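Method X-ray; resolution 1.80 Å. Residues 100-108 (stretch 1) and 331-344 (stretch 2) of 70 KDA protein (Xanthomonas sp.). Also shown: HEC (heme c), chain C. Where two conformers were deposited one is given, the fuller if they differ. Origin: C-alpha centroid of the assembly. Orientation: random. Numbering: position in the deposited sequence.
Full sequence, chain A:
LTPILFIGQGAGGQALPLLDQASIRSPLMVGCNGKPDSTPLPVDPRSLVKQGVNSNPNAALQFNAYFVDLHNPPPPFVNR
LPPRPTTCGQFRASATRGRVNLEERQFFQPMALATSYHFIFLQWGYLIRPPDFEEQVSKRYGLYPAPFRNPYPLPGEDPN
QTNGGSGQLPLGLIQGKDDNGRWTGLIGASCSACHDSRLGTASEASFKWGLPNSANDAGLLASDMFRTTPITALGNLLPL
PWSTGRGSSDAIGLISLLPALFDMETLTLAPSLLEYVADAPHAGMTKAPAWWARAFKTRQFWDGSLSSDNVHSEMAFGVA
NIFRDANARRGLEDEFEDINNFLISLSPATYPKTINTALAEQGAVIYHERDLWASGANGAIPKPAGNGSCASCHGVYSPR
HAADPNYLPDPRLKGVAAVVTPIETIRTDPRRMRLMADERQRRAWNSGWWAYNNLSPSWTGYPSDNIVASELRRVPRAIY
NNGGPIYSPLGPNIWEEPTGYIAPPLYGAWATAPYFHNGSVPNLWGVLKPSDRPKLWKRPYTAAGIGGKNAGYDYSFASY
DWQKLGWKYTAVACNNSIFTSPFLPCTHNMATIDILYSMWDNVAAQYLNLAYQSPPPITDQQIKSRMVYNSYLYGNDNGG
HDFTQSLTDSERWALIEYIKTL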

ATOM      1  N   VAL A 100       8.684  -3.186 -16.297  1.00 13.23           N
ATOM      2  CA  VAL A 100      10.177  -3.162 -16.362  1.00 13.74           C
ATOM      3  C   VAL A 100      10.755  -2.203 -15.302  1.00 14.58           C
ATOM      4  O   VAL A 100      11.733  -2.534 -14.600  1.00 14.64           O
ATOM      5  N   ASN A 101      10.165  -0.989 -15.187  1.00 15.30           N
ATOM      6  CA  ASN A 101      10.525  -0.070 -14.054  1.00 16.69           C
ATOM      7  C   ASN A 101      10.463  -0.733 -12.687  1.00 16.05           C
ATOM      8  O   ASN A 101      11.394  -0.565 -11.911  1.00 16.42           O
ATOM      9  N   LEU A 102       9.434  -1.523 -12.420  1.00 14.77           N
ATOM     10  CA  LEU A 102       9.298  -2.141 -11.080  1.00 15.11           C
ATOM     11  C   LEU A 102      10.410  -3.200 -10.848  1.00 17.79           C
ATOM     12  O   LEU A 102      10.833  -3.439  -9.704  1.00 17.62           O
ATOM     13  N   GLU A 103      10.828  -3.843 -11.951  1.00 16.15           N
ATOM     14  CA  GLU A 103      11.739  -4.963 -11.861  1.00 17.63           C
ATOM     15  C   GLU A 103      13.187  -4.455 -11.810  1.00 18.12           C
ATOM     16  O   GLU A 103      14.042  -5.074 -11.132  1.00 20.69           O
ATOM     17  N   GLU A 104      13.483  -3.374 -12.541  1.00 16.58           N
ATOM     18  CA  GLU A 104      14.864  -2.975 -12.695  1.00 16.93           C
ATOM     19  C   GLU A 104      15.302  -1.586 -12.328  1.00 16.10           C
ATOM     20  O   GLU A 104      16.516  -1.253 -12.471  1.00 17.03           O
ATOM     21  N   ARG A 105      14.379  -0.746 -11.880  1.00 15.20           N
ATOM     22  CA  ARG A 105      14.833   0.642 -11.590  1.00 14.31           C
ATOM     23  C   ARG A 105      15.013   0.824 -10.097  1.00 14.37           C
ATOM     24  O   ARG A 105      14.119   0.491  -9.321  1.00 14.72           O
ATOM     25  N   GLN A 106      16.146   1.382  -9.682  1.00 13.93           N
ATOM     26  CA  GLN A 106      16.308   1.716  -8.263  1.00 15.37           C
ATOM     27  C   GLN A 106      15.698   3.102  -7.951  1.00 16.31           C
ATOM     28  O   GLN A 106      16.322   4.144  -8.132  1.00 18.39           O
ATOM     29  N   PHE A 107      14.468   3.095  -7.509  1.00 16.32           N
ATOM     30  CA  PHE A 107      13.747   4.298  -7.136  1.00 16.69           C
ATOM     31  C   PHE A 107      13.958   4.574  -5.651  1.00 17.93           C
ATOM     32  O   PHE A 107      14.367   5.681  -5.268  1.00 16.40           O
ATOM     33  N   PHE A 108      13.648   3.556  -4.849  1.00 16.91           N
ATOM     34  CA  PHE A 108      13.647   3.611  -3.362  1.00 19.85           C
ATOM     35  C   PHE A 108      15.072   3.779  -2.863  1.00 18.61           C
ATOM     36  O   PHE A 108      16.034   3.243  -3.437  1.00 21.20           O
ATOM     37  N   GLY A 331      11.330  14.658 -12.233  1.00 16.23           N
ATOM     38  CA  GLY A 331      11.455  13.997 -13.562  1.00 16.37           C
ATOM     39  C   GLY A 331      11.235  12.478 -13.556  1.00 15.82           C
ATOM     40  O   GLY A 331      11.205  11.878 -14.614  1.00 16.73           O
ATOM     41  N   LEU A 332      10.972  11.885 -12.380  1.00 15.24           N
ATOM     42  CA  LEU A 332      10.463  10.512 -12.289  1.00 15.49           C
ATOM     43  C   LEU A 332       9.035  10.388 -12.778  1.00 14.98           C
ATOM     44  O   LEU A 332       8.553   9.269 -12.955  1.00 13.71           O
ATOM     45  N   GLU A 333       8.352  11.506 -12.980  1.00 14.72           N
ATOM     46  CA  GLU A 333       6.918  11.463 -13.321  1.00 15.25           C
ATOM     47  C   GLU A 333       6.529  10.569 -14.530  1.00 15.18           C
ATOM     48  O   GLU A 333       5.575   9.802 -14.413  1.00 13.64           O
ATOM     49  N   ASP A 334       7.206  10.690 -15.681  0.50 15.05           N
ATOM     50  CA  ASP A 334       6.890   9.825 -16.845  0.50 16.13           C
ATOM     51  C   ASP A 334       6.995   8.335 -16.434  0.50 15.66           C
ATOM     52  O   ASP A 334       6.122   7.516 -16.792  0.50 15.48           O
ATOM     53  N   GLU A 335       8.060   7.971 -15.703  1.00 16.04           N
ATOM     54  CA  GLU A 335       8.246   6.576 -15.286  1.00 15.78           C
ATOM     55  C   GLU A 335       7.110   6.091 -14.401  1.00 15.61           C
ATOM     56  O   GLU A 335       6.607   4.935 -14.502  1.00 14.94           O
ATOM     57  N   PHE A 336       6.618   7.021 -13.598  1.00 13.72           N
ATOM     58  CA  PHE A 336       5.512   6.666 -12.698  1.00 12.95           C
ATOM     59  C   PHE A 336       4.138   6.592 -13.326  1.00 12.94           C
ATOM     60  O   PHE A 336       3.278   5.791 -12.938  1.00 13.33           O
ATOM     61  N   GLU A 337       3.903   7.404 -14.335  1.00 13.74           N
ATOM     62  CA  GLU A 337       2.686   7.251 -15.165  1.00 14.22           C
ATOM     63  C   GLU A 337       2.714   5.820 -15.842  1.00 13.56           C
ATOM     64  O   GLU A 337       1.737   5.155 -15.921  1.00 13.31           O
ATOM     65  N   ASP A 338       3.875   5.351 -16.261  1.00 12.51           N
ATOM     66  CA  ASP A 338       3.989   4.002 -16.839  1.00 12.15           C
ATOM     67  C   ASP A 338       3.787   2.930 -15.745  1.00 12.15           C
ATOM     68  O   ASP A 338       3.052   1.967 -15.951  1.00 12.60           O
ATOM     69  N   ILE A 339       4.395   3.116 -14.553  1.00 13.39           N
ATOM     70  CA  ILE A 339       4.092   2.238 -13.408  1.00 13.46           C
ATOM     71  C   ILE A 339       2.569   2.193 -13.149  1.00 12.87           C
ATOM     72  O   ILE A 339       1.986   1.137 -13.064  1.00 12.96           O
ATOM     73  N   ASN A 340       1.956   3.364 -13.069  1.00 12.71           N
ATOM     74  CA  ASN A 340       0.533   3.481 -12.813  1.00 14.63           C
ATOM     75  C   ASN A 340      -0.308   2.726 -13.857  1.00 13.87           C
ATOM     76  O   ASN A 340      -1.258   2.036 -13.518  1.00 14.80           O
ATOM     77  N   ASN A 341       0.014   2.929 -15.122  1.00 13.62           N
ATOM     78  CA  ASN A 341      -0.592   2.124 -16.162  1.00 14.32           C
ATOM     79  C   ASN A 341      -0.345   0.619 -16.050  1.00 13.78           C
ATOM     80  O   ASN A 341      -1.231  -0.117 -16.310  1.00 13.87           O
ATOM     81  N   PHE A 342       0.858   0.162 -15.692  1.00 12.64           N
ATOM     82  CA  PHE A 342       1.000  -1.245 -15.412  1.00 12.17           C
ATOM     83  C   PHE A 342       0.002  -1.636 -14.277  1.00 13.72           C
ATOM     84  O   PHE A 342      -0.719  -2.629 -14.393  1.00 12.19           O
ATOM     85  N   LEU A 343      -0.015  -0.886 -13.173  1.00 12.78           N
ATOM     86  CA  LEU A 343      -0.943  -1.248 -12.035  1.00 13.47           C
ATOM     87  C   LEU A 343      -2.389  -1.330 -12.495  1.00 13.73           C
ATOM     88  O   LEU A 343      -3.141  -2.246 -12.110  1.00 14.92           O
ATOM     89  N   ILE A 344      -2.805  -0.389 -13.340  1.00 14.44           N
ATOM     90  CA  ILE A 344      -4.232  -0.413 -13.831  1.00 14.90           C
ATOM     91  C   ILE A 344      -4.401  -1.601 -14.793  1.00 15.71           C
ATOM     92  O   ILE A 344      -5.511  -2.044 -15.012  1.00 16.27           O
TER

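Helix 100-104 crosses helix 333-344 at 107°, and the loop after it packs against the same stretch, so that a short run of side chains meets one face of the second helix. Asn101, Leu102, Arg105 and Phe107 all point their CA-to-CB bonds toward it, and all adopt m at chi1. Leu102 (m, t) carries CD1 to 3.7 Å from CD2 at the ring edge of Phe342, whose chi1 is t, whereas Asn341 and Leu343 are m. Ile339 (m, t) extends CD1 to within 3.6 Å of Phe107 CE2, while its CG1 lies 3.8 Å from Asn101 CB. Phe336 starts sideways, but its m rotamer brings the ring edge against one face of Phe107, with centroids 4.8 Å apart; its CE2 also lies 3.8 Å from CBB of heme c.

The polar side is organised by Glu335 (m, t). Arg105 folds through three successive m torsions, presenting the guanidinium edge to the carboxylate in a two-pronged salt bridge: NE to Glu335 OE2 at 2.8 Å and NH2 to Glu335 OE1 at 3.0 Å. Asn101 ND2 makes a weak hydrogen bond to Glu335 O (3.2 Å). Two waters complete its amide, one accepting from ND2 and donating to Asp338 OD2, the other donating to both Asn101 OD1 and Glu335 OE2.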

ATOM      1  CB  VAL A 100      10.606  -2.728 -17.785  1.00 14.21           C
ATOM      2  CG1 VAL A 100      12.127  -2.553 -17.829  1.00 16.72           C
ATOM      3  CG2 VAL A 100      10.220  -3.805 -18.837  1.00 15.43           C
ATOM      4  CB  ASN A 101       9.636   1.161 -14.048  1.00 16.73           C
ATOM      5  CG  ASN A 101       9.926   2.073 -15.231  1.00 17.51           C
ATOM      6  OD1 ASN A 101      10.956   1.926 -15.915  1.00 17.01           O
ATOM      7  ND2 ASN A 101       9.001   3.038 -15.491  1.00 16.39           N
ATOM      8  CB  LEU A 102       7.874  -2.684 -10.831  1.00 14.58           C
ATOM      9  CG  LEU A 102       6.776  -1.648 -10.726  1.00 13.21           C
ATOM     10  CD1 LEU A 102       5.361  -2.250 -10.598  1.00 14.56           C
ATOM     11  CD2 LEU A 102       7.117  -0.740  -9.558  1.00 14.68           C
ATOM     12  CB  GLU A 103      11.560  -5.892 -13.071  1.00 16.38           C
ATOM     13  CG  GLU A 103      10.344  -6.830 -12.957  1.00 17.17           C
ATOM     14  CD  GLU A 103      10.199  -7.697 -14.179  1.00 20.28           C
ATOM     15  OE1 GLU A 103      11.231  -7.859 -14.919  1.00 20.74           O
ATOM     16  OE2 GLU A 103       9.052  -8.204 -14.410  1.00 20.45           O
ATOM     17  CB  GLU A 104      15.492  -3.293 -14.047  1.00 20.62           C
ATOM     18  CG  GLU A 104      14.677  -3.318 -15.280  1.00 25.92           C
ATOM     19  CD  GLU A 104      15.547  -3.630 -16.513  1.00 30.23           C
ATOM     20  OE1 GLU A 104      16.250  -2.734 -17.045  1.00 26.29           O
ATOM     21  OE2 GLU A 104      15.460  -4.774 -16.946  1.00 33.28           O
ATOM     22  CB  ARG A 105      13.797   1.647 -12.177  1.00 13.75           C
ATOM     23  CG  ARG A 105      13.999   1.755 -13.678  1.00 14.65           C
ATOM     24  CD  ARG A 105      15.154   2.740 -13.962  1.00 15.32           C
ATOM     25  NE  ARG A 105      14.724   4.134 -13.733  1.00 16.22           N
ATOM     26  CZ  ARG A 105      15.271   4.999 -12.889  1.00 16.88           C
ATOM     27  NH1 ARG A 105      16.309   4.645 -12.129  1.00 17.41           N
ATOM     28  NH2 ARG A 105      14.802   6.250 -12.788  1.00 17.66           N
ATOM     29  CB  GLN A 106      17.760   1.680  -7.834  1.00 15.85           C
ATOM     30  CG  GLN A 106      17.858   1.740  -6.289  1.00 15.80           C
ATOM     31  CD  GLN A 106      19.101   1.065  -5.800  1.00 16.54           C
ATOM     32  OE1 GLN A 106      19.055   0.095  -5.001  1.00 15.98           O
ATOM     33  NE2 GLN A 106      20.218   1.526  -6.299  1.00 13.31           N
ATOM     34  CB  PHE A 107      12.250   4.046  -7.347  1.00 16.85           C
ATOM     35  CG  PHE A 107      11.871   3.961  -8.797  1.00 15.96           C
ATOM     36  CD1 PHE A 107      12.168   5.033  -9.679  1.00 15.05           C
ATOM     37  CD2 PHE A 107      11.250   2.824  -9.293  1.00 16.08           C
ATOM     38  CE1 PHE A 107      11.871   4.962 -11.047  1.00 15.29           C
ATOM     39  CE2 PHE A 107      10.903   2.758 -10.665  1.00 15.73           C
ATOM     40  CZ  PHE A 107      11.239   3.827 -11.524  1.00 14.51           C
ATOM     41  CB  PHE A 108      12.975   2.322  -2.865  1.00 19.39           C
ATOM     42  CG  PHE A 108      12.887   2.168  -1.358  1.00 19.67           C
ATOM     43  CD1 PHE A 108      14.022   1.777  -0.587  1.00 20.14           C
ATOM     44  CD2 PHE A 108      11.706   2.380  -0.702  1.00 19.45           C
ATOM     45  CE1 PHE A 108      13.955   1.638   0.824  1.00 19.77           C
ATOM     46  CE2 PHE A 108      11.625   2.187   0.692  1.00 20.37           C
ATOM     47  CZ  PHE A 108      12.737   1.807   1.439  1.00 19.09           C
ATOM     48  CB  LEU A 332      10.461   9.956 -10.840  1.00 14.79           C
ATOM     49  CG  LEU A 332      11.893   9.814 -10.329  1.00 16.00           C
ATOM     50  CD1 LEU A 332      11.913   9.578  -8.828  1.00 17.32           C
ATOM     51  CD2 LEU A 332      12.576   8.608 -10.935  1.00 15.61           C
ATOM     52  CB  GLU A 333       6.339  12.898 -13.491  1.00 17.00           C
ATOM     53  CG  GLU A 333       4.805  12.879 -13.568  1.00 20.11           C
ATOM     54  CD  GLU A 333       4.238  14.307 -13.456  1.00 21.86           C
ATOM     55  OE1 GLU A 333       4.466  14.941 -12.395  1.00 22.17           O
ATOM     56  OE2 GLU A 333       3.625  14.790 -14.460  1.00 22.55           O
ATOM     57  CB  ASP A 334       7.821  10.075 -18.074  0.50 17.20           C
ATOM     58  CG  ASP A 334       7.710  11.473 -18.674  0.50 19.53           C
ATOM     59  OD1 ASP A 334       6.838  12.261 -18.280  0.50 22.23           O
ATOM     60  OD2 ASP A 334       8.499  11.772 -19.609  0.50 21.08           O
ATOM     61  CB  GLU A 335       9.589   6.428 -14.586  1.00 15.84           C
ATOM     62  CG  GLU A 335      10.694   6.451 -15.623  1.00 19.21           C
ATOM     63  CD  GLU A 335      12.086   6.446 -14.975  1.00 19.91           C
ATOM     64  OE1 GLU A 335      12.407   7.359 -14.193  1.00 21.60           O
ATOM     65  OE2 GLU A 335      12.886   5.547 -15.305  1.00 22.58           O
ATOM     66  CB  PHE A 336       5.608   7.488 -11.450  1.00 12.55           C
ATOM     67  CG  PHE A 336       6.565   6.875 -10.458  1.00 13.77           C
ATOM     68  CD1 PHE A 336       7.970   7.005 -10.628  1.00 13.33           C
ATOM     69  CD2 PHE A 336       6.077   6.185  -9.341  1.00 12.78           C
ATOM     70  CE1 PHE A 336       8.861   6.389  -9.705  1.00 14.31           C
ATOM     71  CE2 PHE A 336       6.966   5.580  -8.421  1.00 14.53           C
ATOM     72  CZ  PHE A 336       8.330   5.648  -8.614  1.00 12.75           C
ATOM     73  CB  GLU A 337       2.712   8.344 -16.283  1.00 14.75           C
ATOM     74  CG  GLU A 337       2.468   9.739 -15.747  1.00 15.60           C
ATOM     75  CD  GLU A 337       1.014   9.996 -15.317  1.00 17.48           C
ATOM     76  OE1 GLU A 337       0.120   9.099 -15.349  1.00 17.44           O
ATOM     77  OE2 GLU A 337       0.726  11.167 -14.965  1.00 19.29           O
ATOM     78  CB  ASP A 338       5.393   3.814 -17.463  1.00 13.05           C
ATOM     79  CG  ASP A 338       5.587   4.550 -18.813  1.00 13.80           C
ATOM     80  OD1 ASP A 338       4.595   4.904 -19.469  1.00 13.85           O
ATOM     81  OD2 ASP A 338       6.786   4.757 -19.220  1.00 13.87           O
ATOM     82  CB  ILE A 339       4.934   2.580 -12.127  1.00 13.22           C
ATOM     83  CG1 ILE A 339       6.481   2.325 -12.359  1.00 13.75           C
ATOM     84  CG2 ILE A 339       4.267   1.876 -10.917  1.00 13.83           C
ATOM     85  CD1 ILE A 339       7.362   2.983 -11.310  1.00 14.10           C
ATOM     86  CB  ASN A 340       0.103   4.945 -12.755  1.00 14.01           C
ATOM     87  CG  ASN A 340      -1.353   5.080 -12.499  1.00 16.73           C
ATOM     88  OD1 ASN A 340      -2.105   5.547 -13.384  1.00 18.02           O
ATOM     89  ND2 ASN A 340      -1.793   4.598 -11.342  1.00 13.05           N
ATOM     90  CB  ASN A 341      -0.191   2.608 -17.524  1.00 14.68           C
ATOM     91  CG  ASN A 341      -0.845   3.924 -17.865  1.00 15.59           C
ATOM     92  OD1 ASN A 341      -1.967   4.231 -17.376  1.00 14.65           O
ATOM     93  ND2 ASN A 341      -0.143   4.739 -18.628  1.00 12.85           N
ATOM     94  CB  PHE A 342       2.459  -1.576 -14.996  1.00 13.20           C
ATOM     95  CG  PHE A 342       2.639  -3.013 -14.599  1.00 14.68           C
ATOM     96  CD1 PHE A 342       2.240  -4.041 -15.477  1.00 14.22           C
ATOM     97  CD2 PHE A 342       3.225  -3.326 -13.381  1.00 15.16           C
ATOM     98  CE1 PHE A 342       2.418  -5.373 -15.080  1.00 16.34           C
ATOM     99  CE2 PHE A 342       3.456  -4.640 -12.996  1.00 14.79           C
ATOM    100  CZ  PHE A 342       3.008  -5.657 -13.851  1.00 14.62           C
ATOM    101  CB  LEU A 343      -0.823  -0.193 -10.896  1.00 12.41           C
ATOM    102  CG  LEU A 343       0.632   0.032 -10.416  1.00 12.22           C
ATOM    103  CD1 LEU A 343       0.659   0.924  -9.176  1.00 13.20           C
ATOM    104  CD2 LEU A 343       1.186  -1.338 -10.006  1.00 11.44           C
ATOM    105  CB  ILE A 344      -4.529   0.847 -14.664  1.00 17.70           C
ATOM    106  CG1 ILE A 344      -4.572   2.093 -13.803  1.00 20.71           C
ATOM    107  CG2 ILE A 344      -5.852   0.754 -15.387  1.00 20.51           C
ATOM    108  CD1 ILE A 344      -4.508   3.282 -14.791  1.00 22.30           C
TER
HETATM  109 FE   HEC C 700       3.085   1.745  -1.761  1.00 12.72          FE
HETATM  110  CHA HEC C 700      -0.181   2.761  -1.069  1.00 12.17           C
HETATM  111  CHB HEC C 700       2.601   2.483  -5.164  1.00 12.20           C
HETATM  112  CHC HEC C 700       6.527   1.433  -2.442  1.00 12.80           C
HETATM  113  CHD HEC C 700       3.425   0.460   1.330  1.00 12.71           C
HETATM  114  NA  HEC C 700       1.642   2.467  -2.849  1.00 12.51           N
HETATM  115  C1A HEC C 700       0.290   2.681  -2.442  1.00 12.76           C
HETATM  116  C2A HEC C 700      -0.619   2.910  -3.555  1.00 12.89           C
HETATM  117  C3A HEC C 700       0.148   2.849  -4.755  1.00 12.45           C
HETATM  118  C4A HEC C 700       1.507   2.553  -4.288  1.00 12.89           C
HETATM  119  CMA HEC C 700      -0.360   2.967  -6.178  1.00 13.07           C
HETATM  120  CAA HEC C 700      -2.146   3.179  -3.528  1.00 12.98           C
HETATM  121  CBA HEC C 700      -2.813   1.814  -3.348  1.00 12.66           C
HETATM  122  CGA HEC C 700      -4.310   1.925  -3.119  1.00 13.12           C
HETATM  123  O1A HEC C 700      -4.808   2.773  -2.302  1.00 13.21           O
HETATM  124  O2A HEC C 700      -4.966   1.073  -3.726  1.00 14.42           O
HETATM  125  NB  HEC C 700       4.272   2.026  -3.404  1.00 12.51           N
HETATM  126  C1B HEC C 700       3.932   2.217  -4.684  1.00 12.98           C
HETATM  127  C2B HEC C 700       5.033   2.293  -5.633  1.00 12.39           C
HETATM  128  C3B HEC C 700       6.168   2.009  -4.844  1.00 11.59           C
HETATM  129  C4B HEC C 700       5.607   1.791  -3.516  1.00 13.61           C
HETATM  130  CMB HEC C 700       4.827   2.601  -7.062  1.00 12.86           C
HETATM  131  CAB HEC C 700       7.627   1.995  -5.218  1.00 12.22           C
HETATM  132  CBB HEC C 700       8.143   3.245  -5.654  1.00 11.05           C
HETATM  133  NC  HEC C 700       4.709   1.078  -0.841  1.00 12.69           N
HETATM  134  C1C HEC C 700       6.056   1.006  -1.147  1.00 13.19           C
HETATM  135  C2C HEC C 700       6.873   0.366  -0.086  1.00 13.55           C
HETATM  136  C3C HEC C 700       5.924   0.122   1.022  1.00 13.07           C
HETATM  137  C4C HEC C 700       4.628   0.578   0.525  1.00 12.64           C
HETATM  138  CMC HEC C 700       8.379   0.150  -0.190  1.00 13.55           C
HETATM  139  CAC HEC C 700       6.188  -0.459   2.377  1.00 14.24           C
HETATM  140  CBC HEC C 700       7.354  -0.062   3.039  1.00 14.03           C
HETATM  141  ND  HEC C 700       1.831   1.661  -0.159  1.00 12.62           N
HETATM  142  C1D HEC C 700       2.153   1.105   1.008  1.00 12.80           C
HETATM  143  C2D HEC C 700       1.101   1.140   1.972  1.00 12.27           C
HETATM  144  C3D HEC C 700       0.060   1.823   1.271  1.00 12.76           C
HETATM  145  C4D HEC C 700       0.624   2.124  -0.040  1.00 12.34           C
HETATM  146  CMD HEC C 700       1.024   0.623   3.363  1.00 12.63           C
HETATM  147  CAD HEC C 700      -1.232   2.231   1.888  1.00 13.05           C
HETATM  148  CBD HEC C 700      -0.749   3.524   2.655  1.00 13.50           C
HETATM  149  CGD HEC C 700      -1.888   4.073   3.481  1.00 15.14           C
HETATM  150  O1D HEC C 700      -1.924   3.889   4.724  1.00 15.60           O
HETATM  151  O2D HEC C 700      -2.832   4.631   2.828  1.00 14.68           O
HETATM  152  O   HOH W   1       9.028   4.408 -18.026  1.00 19.48           O
HETATM  153  O   HOH W   2      12.706   3.692 -16.968  1.00 21.58           O